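Local coordinates for protein secretion chaperonin CsaA (Picrophilus torridus, PDB 5ZDI) that probably binds tRNA through an OB-fold domain and may act as a chaperone in protein secretion, at residues A[5-17]-A[95-107]. Sequence-based numbering, arbitrary orientation.
Sequences NDFSKIDIRVGII and LTPDGGEPGDKIA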
ATOM      1  N   ASN A   5       5.497  13.645   8.063  1.00 34.98           N
ATOM      2  CA  ASN A   5       5.717  14.487   6.889  1.00 35.08           C
ATOM      3  C   ASN A   5       6.463  13.797   5.750  1.00 31.60           C
ATOM      4  O   ASN A   5       6.131  14.034   4.560  1.00 31.14           O
ATOM      5  CB  ASN A   5       6.439  15.788   7.236  1.00 35.40           C
ATOM      6  CG  ASN A   5       6.077  16.899   6.294  1.00 42.06           C
ATOM      7  OD1 ASN A   5       6.870  17.257   5.428  1.00 50.51           O
ATOM      8  ND2 ASN A   5       4.823  17.377   6.384  1.00 39.30           N
ATOM      9  N   ASP A   6       7.489  12.988   6.074  1.00 30.14           N
ATOM     10  CA  ASP A   6       8.205  12.253   5.059  1.00 28.35           C
ATOM     11  C   ASP A   6       7.262  11.371   4.225  1.00 29.44           C
ATOM     12  O   ASP A   6       7.418  11.269   3.024  1.00 27.89           O
ATOM     13  CB  ASP A   6       9.327  11.393   5.607  1.00 30.67           C
ATOM     14  CG  ASP A   6      10.529  12.211   6.120  1.00 35.86           C
ATOM     15  OD1 ASP A   6      10.702  13.390   5.672  1.00 42.65           O
ATOM     16  OD2 ASP A   6      11.265  11.643   6.987  1.00 27.55           O
ATOM     17  N   PHE A   7       6.273  10.759   4.850  1.00 23.24           N
ATOM     18  CA  PHE A   7       5.372   9.886   4.109  1.00 22.26           C
ATOM     19  C   PHE A   7       4.446  10.709   3.215  1.00 23.81           C
ATOM     20  O   PHE A   7       4.196  10.355   2.083  1.00 21.44           O
ATOM     21  CB  PHE A   7       4.580   9.046   5.091  1.00 22.41           C
ATOM     22  CG  PHE A   7       3.659   8.073   4.419  1.00 22.49           C
ATOM     23  CD1 PHE A   7       4.183   7.060   3.671  1.00 25.05           C
ATOM     24  CD2 PHE A   7       2.281   8.236   4.484  1.00 24.22           C
ATOM     25  CE1 PHE A   7       3.328   6.158   3.062  1.00 24.98           C
ATOM     26  CE2 PHE A   7       1.425   7.351   3.835  1.00 24.17           C
ATOM     27  CZ  PHE A   7       1.966   6.325   3.117  1.00 23.28           C
ATOM     28  N   SER A   8       4.007  11.868   3.697  1.00 23.72           N
ATOM     29  CA  SER A   8       3.103  12.737   2.931  0.50 23.88           C
ATOM     30  C   SER A   8       3.722  13.202   1.627  1.00 24.68           C
ATOM     31  O   SER A   8       2.982  13.529   0.714  1.00 26.54           O
ATOM     32  CB  SER A   8       2.605  13.956   3.780  0.50 23.68           C
ATOM     33  OG  SER A   8       3.596  14.946   3.954  0.50 22.51           O
ATOM     34  N   LYS A   9       5.074  13.224   1.538  1.00 23.31           N
ATOM     35  CA  LYS A   9       5.791  13.616   0.318  1.00 25.81           C
ATOM     36  C   LYS A   9       5.491  12.617  -0.852  1.00 24.42           C
ATOM     37  O   LYS A   9       5.641  12.973  -2.038  1.00 23.73           O
ATOM     38  CB  LYS A   9       7.326  13.632   0.482  1.00 30.83           C
ATOM     39  CG  LYS A   9       7.965  14.620   1.485  1.00 33.71           C
ATOM     40  CD  LYS A   9       9.463  14.325   1.627  1.00 38.30           C
ATOM     41  CE  LYS A   9      10.123  15.133   2.756  1.00 42.28           C
ATOM     42  NZ  LYS A   9      11.578  14.817   2.797  1.00 41.94           N
ATOM     43  N   ILE A  10       5.215  11.365  -0.479  1.00 20.76           N
ATOM     44  CA  ILE A  10       4.958  10.309  -1.466  1.00 21.70           C
ATOM     45  C   ILE A  10       3.472  10.331  -1.913  1.00 17.96           C
ATOM     46  O   ILE A  10       2.562  10.347  -1.109  1.00 17.97           O
ATOM     47  CB  ILE A  10       5.283   8.872  -0.947  1.00 22.05           C
ATOM     48  CG1 ILE A  10       6.537   8.808  -0.055  1.00 23.73           C
ATOM     49  CG2 ILE A  10       5.437   7.925  -2.154  1.00 20.49           C
ATOM     50  CD1 ILE A  10       7.803   9.233  -0.709  1.00 26.50           C
ATOM     51  N   ASP A  11       3.272  10.384  -3.206  1.00 17.73           N
ATOM     52  CA  ASP A  11       1.969  10.397  -3.798  1.00 18.13           C
ATOM     53  C   ASP A  11       1.576   8.978  -4.213  1.00 17.50           C
ATOM     54  O   ASP A  11       2.108   8.445  -5.212  1.00 17.52           O
ATOM     55  CB  ASP A  11       1.891  11.378  -4.957  1.00 18.19           C
ATOM     56  CG  ASP A  11       0.429  11.679  -5.357  1.00 20.01           C
ATOM     57  OD1 ASP A  11      -0.510  11.179  -4.685  1.00 21.87           O
ATOM     58  OD2 ASP A  11       0.211  12.499  -6.286  1.00 18.57           O
ATOM     59  N   ILE A  12       0.711   8.369  -3.415  1.00 17.21           N
ATOM     60  CA  ILE A  12       0.343   6.949  -3.651  1.00 17.58           C
ATOM     61  C   ILE A  12      -1.108   6.918  -4.087  1.00 16.74           C
ATOM     62  O   ILE A  12      -1.999   7.494  -3.377  1.00 16.53           O
ATOM     63  CB  ILE A  12       0.604   6.076  -2.447  1.00 17.50           C
ATOM     64  CG1 ILE A  12       2.050   6.266  -1.972  1.00 19.74           C
ATOM     65  CG2 ILE A  12       0.245   4.627  -2.760  1.00 18.31           C
ATOM     66  CD1 ILE A  12       2.376   5.540  -0.680  1.00 19.82           C
ATOM     67  N   ARG A  13      -1.347   6.331  -5.268  1.00 16.64           N
ATOM     68  CA  ARG A  13      -2.721   6.232  -5.829  1.00 16.71           C
ATOM     69  C   ARG A  13      -3.198   4.848  -6.116  1.00 16.19           C
ATOM     70  O   ARG A  13      -2.406   3.960  -6.492  1.00 15.30           O
ATOM     71  CB  ARG A  13      -2.773   7.007  -7.106  1.00 17.40           C
ATOM     72  CG  ARG A  13      -2.418   8.488  -7.005  1.00 17.97           C
ATOM     73  CD  ARG A  13      -3.334   9.285  -6.056  1.00 16.76           C
ATOM     74  NE  ARG A  13      -2.840  10.681  -6.136  1.00 17.54           N
ATOM     75  CZ  ARG A  13      -3.326  11.616  -6.956  1.00 22.20           C
ATOM     76  NH1 ARG A  13      -4.526  11.458  -7.530  1.00 22.28           N
ATOM     77  NH2 ARG A  13      -2.668  12.791  -7.069  1.00 21.62           N
ATOM     78  N   VAL A  14      -4.521   4.720  -6.185  1.00 14.62           N
ATOM     79  CA  VAL A  14      -5.139   3.576  -6.793  1.00 16.07           C
ATOM     80  C   VAL A  14      -5.050   3.720  -8.299  1.00 16.55           C
ATOM     81  O   VAL A  14      -5.219   4.832  -8.842  1.00 16.91           O
ATOM     82  CB  VAL A  14      -6.606   3.516  -6.398  1.00 16.23           C
ATOM     83  CG1 VAL A  14      -7.322   2.380  -7.080  1.00 17.02           C
ATOM     84  CG2 VAL A  14      -6.742   3.423  -4.867  1.00 19.17           C
ATOM     85  N   GLY A  15      -4.695   2.630  -8.934  1.00 16.03           N
ATOM     86  CA  GLY A  15      -4.656   2.557 -10.394  1.00 14.73           C
ATOM     87  C   GLY A  15      -5.353   1.254 -10.839  1.00 16.26           C
ATOM     88  O   GLY A  15      -5.510   0.398 -10.023  1.00 15.73           O
ATOM     89  N   ILE A  16      -5.664   1.114 -12.118  1.00 16.00           N
ATOM     90  CA  ILE A  16      -6.233  -0.147 -12.662  1.00 16.46           C
ATOM     91  C   ILE A  16      -5.406  -0.531 -13.872  1.00 16.40           C
ATOM     92  O   ILE A  16      -5.175   0.283 -14.803  1.00 16.05           O
ATOM     93  CB  ILE A  16      -7.727  -0.013 -12.994  1.00 18.17           C
ATOM     94  CG1 ILE A  16      -8.302  -1.327 -13.549  1.00 18.69           C
ATOM     95  CG2 ILE A  16      -7.965   1.094 -14.002  1.00 17.62           C
ATOM     96  CD1 ILE A  16      -9.807  -1.432 -13.464  1.00 21.68           C
ATOM     97  N   ILE A  17      -4.941  -1.780 -13.889  1.00 15.00           N
ATOM     98  CA  ILE A  17      -4.152  -2.236 -14.994  1.00 14.76           C
ATOM     99  C   ILE A  17      -5.069  -2.461 -16.220  1.00 16.96           C
ATOM    100  O   ILE A  17      -6.062  -3.217 -16.141  1.00 16.46           O
ATOM    101  CB  ILE A  17      -3.399  -3.543 -14.628  1.00 13.93           C
ATOM    102  CG1 ILE A  17      -2.389  -3.281 -13.486  1.00 13.87           C
ATOM    103  CG2 ILE A  17      -2.735  -4.120 -15.823  1.00 13.62           C
ATOM    104  CD1 ILE A  17      -1.809  -4.516 -12.834  1.00 15.26           C
ATOM    105  N   LEU A  95      -0.454  -5.313  -3.678  1.00 14.60           N
ATOM    106  CA  LEU A  95      -1.384  -4.620  -2.831  1.00 14.05           C
ATOM    107  C   LEU A  95      -2.625  -4.238  -3.609  1.00 14.66           C
ATOM    108  O   LEU A  95      -2.513  -3.826  -4.814  1.00 15.40           O
ATOM    109  CB  LEU A  95      -0.748  -3.347  -2.284  1.00 14.15           C
ATOM    110  CG  LEU A  95       0.524  -3.459  -1.511  1.00 15.44           C
ATOM    111  CD1 LEU A  95       0.781  -2.176  -0.704  1.00 17.88           C
ATOM    112  CD2 LEU A  95       0.620  -4.616  -0.601  1.00 18.98           C
ATOM    113  N   THR A  96      -3.820  -4.441  -3.002  1.00 16.03           N
ATOM    114  CA  THR A  96      -5.052  -4.045  -3.643  0.50 16.20           C
ATOM    115  C   THR A  96      -5.909  -3.252  -2.637  1.00 17.32           C
ATOM    116  O   THR A  96      -5.892  -3.575  -1.416  1.00 19.62           O
ATOM    117  CB  THR A  96      -5.806  -5.305  -4.155  0.50 18.35           C
ATOM    118  OG1 THR A  96      -6.531  -5.917  -3.109  0.50 17.91           O
ATOM    119  CG2 THR A  96      -4.780  -6.388  -4.793  0.50 17.23           C
ATOM    120  N   PRO A  97      -6.676  -2.239  -3.096  1.00 17.27           N
ATOM    121  CA  PRO A  97      -7.575  -1.611  -2.171  1.00 15.16           C
ATOM    122  C   PRO A  97      -8.853  -2.385  -2.030  1.00 15.82           C
ATOM    123  O   PRO A  97      -9.305  -3.000  -2.983  1.00 20.48           O
ATOM    124  CB  PRO A  97      -7.861  -0.243  -2.832  1.00 17.32           C
ATOM    125  CG  PRO A  97      -7.843  -0.562  -4.285  1.00 14.57           C
ATOM    126  CD  PRO A  97      -6.806  -1.603  -4.434  1.00 16.66           C
ATOM    127  N   ASP A  98      -9.491  -2.302  -0.871  1.00 15.16           N
ATOM    128  CA  ASP A  98     -10.763  -3.007  -0.690  1.00 16.68           C
ATOM    129  C   ASP A  98     -11.840  -2.429  -1.624  1.00 18.89           C
ATOM    130  O   ASP A  98     -12.836  -3.065  -1.874  1.00 22.00           O
ATOM    131  CB  ASP A  98     -11.247  -2.911   0.759  1.00 18.19           C
ATOM    132  CG  ASP A  98     -10.568  -3.899   1.717  1.00 21.06           C
ATOM    133  OD1 ASP A  98      -9.858  -4.851   1.313  1.00 21.16           O
ATOM    134  OD2 ASP A  98     -10.788  -3.710   2.914  1.00 21.20           O
ATOM    135  N   GLY A  99     -11.635  -1.221  -2.078  1.00 19.84           N
ATOM    136  CA  GLY A  99     -12.506  -0.589  -3.019  1.00 21.38           C
ATOM    137  C   GLY A  99     -11.897   0.741  -3.375  1.00 20.68           C
ATOM    138  O   GLY A  99     -10.883   1.158  -2.823  1.00 22.67           O
ATOM    139  N   GLY A 100     -12.479   1.412  -4.379  1.00 20.73           N
ATOM    140  CA  GLY A 100     -11.957   2.700  -4.794  1.00 19.75           C
ATOM    141  C   GLY A 100     -11.831   2.825  -6.301  1.00 18.24           C
ATOM    142  O   GLY A 100     -12.017   1.881  -7.034  1.00 21.31           O
ATOM    143  N   GLU A 101     -11.643   4.057  -6.718  1.00 18.80           N
ATOM    144  CA  GLU A 101     -11.515   4.349  -8.124  1.00 20.92           C
ATOM    145  C   GLU A 101     -10.099   4.755  -8.470  1.00 19.59           C
ATOM    146  O   GLU A 101      -9.396   5.329  -7.681  1.00 18.45           O
ATOM    147  CB  GLU A 101     -12.568   5.388  -8.548  1.00 24.50           C
ATOM    148  CG  GLU A 101     -14.045   4.908  -8.451  1.00 30.95           C
ATOM    149  CD  GLU A 101     -14.343   3.645  -9.300  1.00 35.62           C
ATOM    150  OE1 GLU A 101     -13.678   3.395 -10.334  1.00 42.91           O
ATOM    151  OE2 GLU A 101     -15.177   2.798  -8.885  1.00 45.12           O
ATOM    152  N   PRO A 102      -9.685   4.519  -9.723  1.00 18.33           N
ATOM    153  CA  PRO A 102      -8.389   5.049 -10.178  1.00 19.36           C
ATOM    154  C   PRO A 102      -8.176   6.541  -9.935  1.00 18.44           C
ATOM    155  O   PRO A 102      -9.119   7.335 -10.194  1.00 16.90           O
ATOM    156  CB  PRO A 102      -8.441   4.705 -11.667  1.00 19.40           C
ATOM    157  CG  PRO A 102      -9.229   3.495 -11.766  1.00 20.29           C
ATOM    158  CD  PRO A 102     -10.341   3.721 -10.757  1.00 22.24           C
ATOM    159  N   GLY A 103      -7.039   6.918  -9.322  1.00 17.48           N
ATOM    160  CA  GLY A 103      -6.735   8.296  -8.886  1.00 16.33           C
ATOM    161  C   GLY A 103      -7.066   8.558  -7.439  1.00 17.58           C
ATOM    162  O   GLY A 103      -6.536   9.548  -6.884  1.00 19.24           O
ATOM    163  N   ASP A 104      -7.788   7.636  -6.799  1.00 16.44           N
ATOM    164  CA  ASP A 104      -7.992   7.795  -5.335  1.00 18.50           C
ATOM    165  C   ASP A 104      -6.653   7.732  -4.625  1.00 17.66           C
ATOM    166  O   ASP A 104      -5.750   6.940  -4.997  1.00 18.13           O
ATOM    167  CB  ASP A 104      -8.971   6.786  -4.759  1.00 19.05           C
ATOM    168  CG  ASP A 104     -10.420   7.106  -5.110  1.00 23.07           C
ATOM    169  OD1 ASP A 104     -10.650   8.248  -5.646  1.00 21.01           O
ATOM    170  OD2 ASP A 104     -11.254   6.184  -4.888  1.00 20.50           O
ATOM    171  N   LYS A 105      -6.524   8.552  -3.570  1.00 17.92           N
ATOM    172  CA  LYS A 105      -5.234   8.768  -2.882  1.00 19.53           C
ATOM    173  C   LYS A 105      -5.173   8.047  -1.583  1.00 16.80           C
ATOM    174  O   LYS A 105      -6.122   8.004  -0.820  1.00 18.34           O
ATOM    175  CB  LYS A 105      -4.967  10.253  -2.654  1.00 21.55           C
ATOM    176  CG  LYS A 105      -3.600  10.584  -2.161  1.00 25.32           C
ATOM    177  CD  LYS A 105      -3.242  12.064  -2.434  1.00 27.85           C
ATOM    178  CE  LYS A 105      -2.054  12.503  -1.591  1.00 29.55           C
ATOM    179  NZ  LYS A 105      -0.770  11.917  -2.030  1.00 31.54           N
ATOM    180  N   ILE A 106      -3.982   7.504  -1.302  1.00 18.23           N
ATOM    181  CA  ILE A 106      -3.771   6.824  -0.039  1.00 18.82           C
ATOM    182  C   ILE A 106      -3.517   7.878   1.048  1.00 19.38           C
ATOM    183  O   ILE A 106      -2.714   8.771   0.866  1.00 20.48           O
ATOM    184  CB  ILE A 106      -2.612   5.756  -0.128  1.00 19.14           C
ATOM    185  CG1 ILE A 106      -3.145   4.438  -0.738  1.00 19.91           C
ATOM    186  CG2 ILE A 106      -2.003   5.517   1.271  1.00 21.03           C
ATOM    187  CD1 ILE A 106      -3.917   4.505  -2.049  1.00 24.83           C
ATOM    188  N   ALA A 107      -4.183   7.742   2.206  1.00 21.75           N
ATOM    189  CA  ALA A 107      -4.200   8.756   3.283  1.00 24.80           C
ATOM    190  C   ALA A 107      -2.882   8.799   4.012  1.00 29.58           C
ATOM    191  O   ALA A 107      -2.263   7.747   4.212  1.00 24.68           O
ATOM    192  CB  ALA A 107      -5.302   8.435   4.292  1.00 24.10           C
ATOM    193  OXT ALA A 107      -2.438   9.901   4.465  1.00 33.41           O
TER
HETATM  194  O   HOH W   1       1.712  13.381  -1.754  1.00 38.79           O
HETATM  195  O   HOH W   2      -0.526   9.344  -0.751  1.00 21.06           O
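Asp11 OD1 is gripped from opposite faces of its carboxylate plane, by Lys105 NZ at 2.8 Å and by Arg13 NE, in a salt-bridge network that ties the C-terminal tail to the start of the first strand of the OB fold and the loop just before it. Lys105 arrives well above that plane, bent at its last torsion (chi4 72°), while Arg13 lies side-on, its NH2 taking the syn lone pair of OD2. The guanidinium also crosses the contact: NH1 meets Gly103 O at 2.8 Å, on a lone pair in the carbonyl plane. With an alanine in place of Arg13, Gly103 O loses this donor, and the Asp11 carboxylate, with Lys105 as its remaining charged mate in the contact, would probably be freer to turn.

The example illustrates how a short tail docks by backbone. Arg13 and Lys105 form a single antiparallel bridge, a non-hydrogen-bonded pair flanked by the hydrogen bonds Ile106 N to Ile12 O (2.9 Å) and Val14 N to Asp104 O (2.8 Å); beyond it, the type II turn from Glu101 to Asp104 lets Gly103 N donate a hydrogen bond to Val14 O. Lys105 and Ile106 also pair with a strand of the second subunit, carrying the sheet across the dimer interface. Val14, which points toward the tail, rests CG1 against Pro97 CG at 4.1 Å and CG2 against Ile106 CD1. Farther along, Ile16 meets one corner of the Pro102 ring, CG2 touching CG at 3.5 Å.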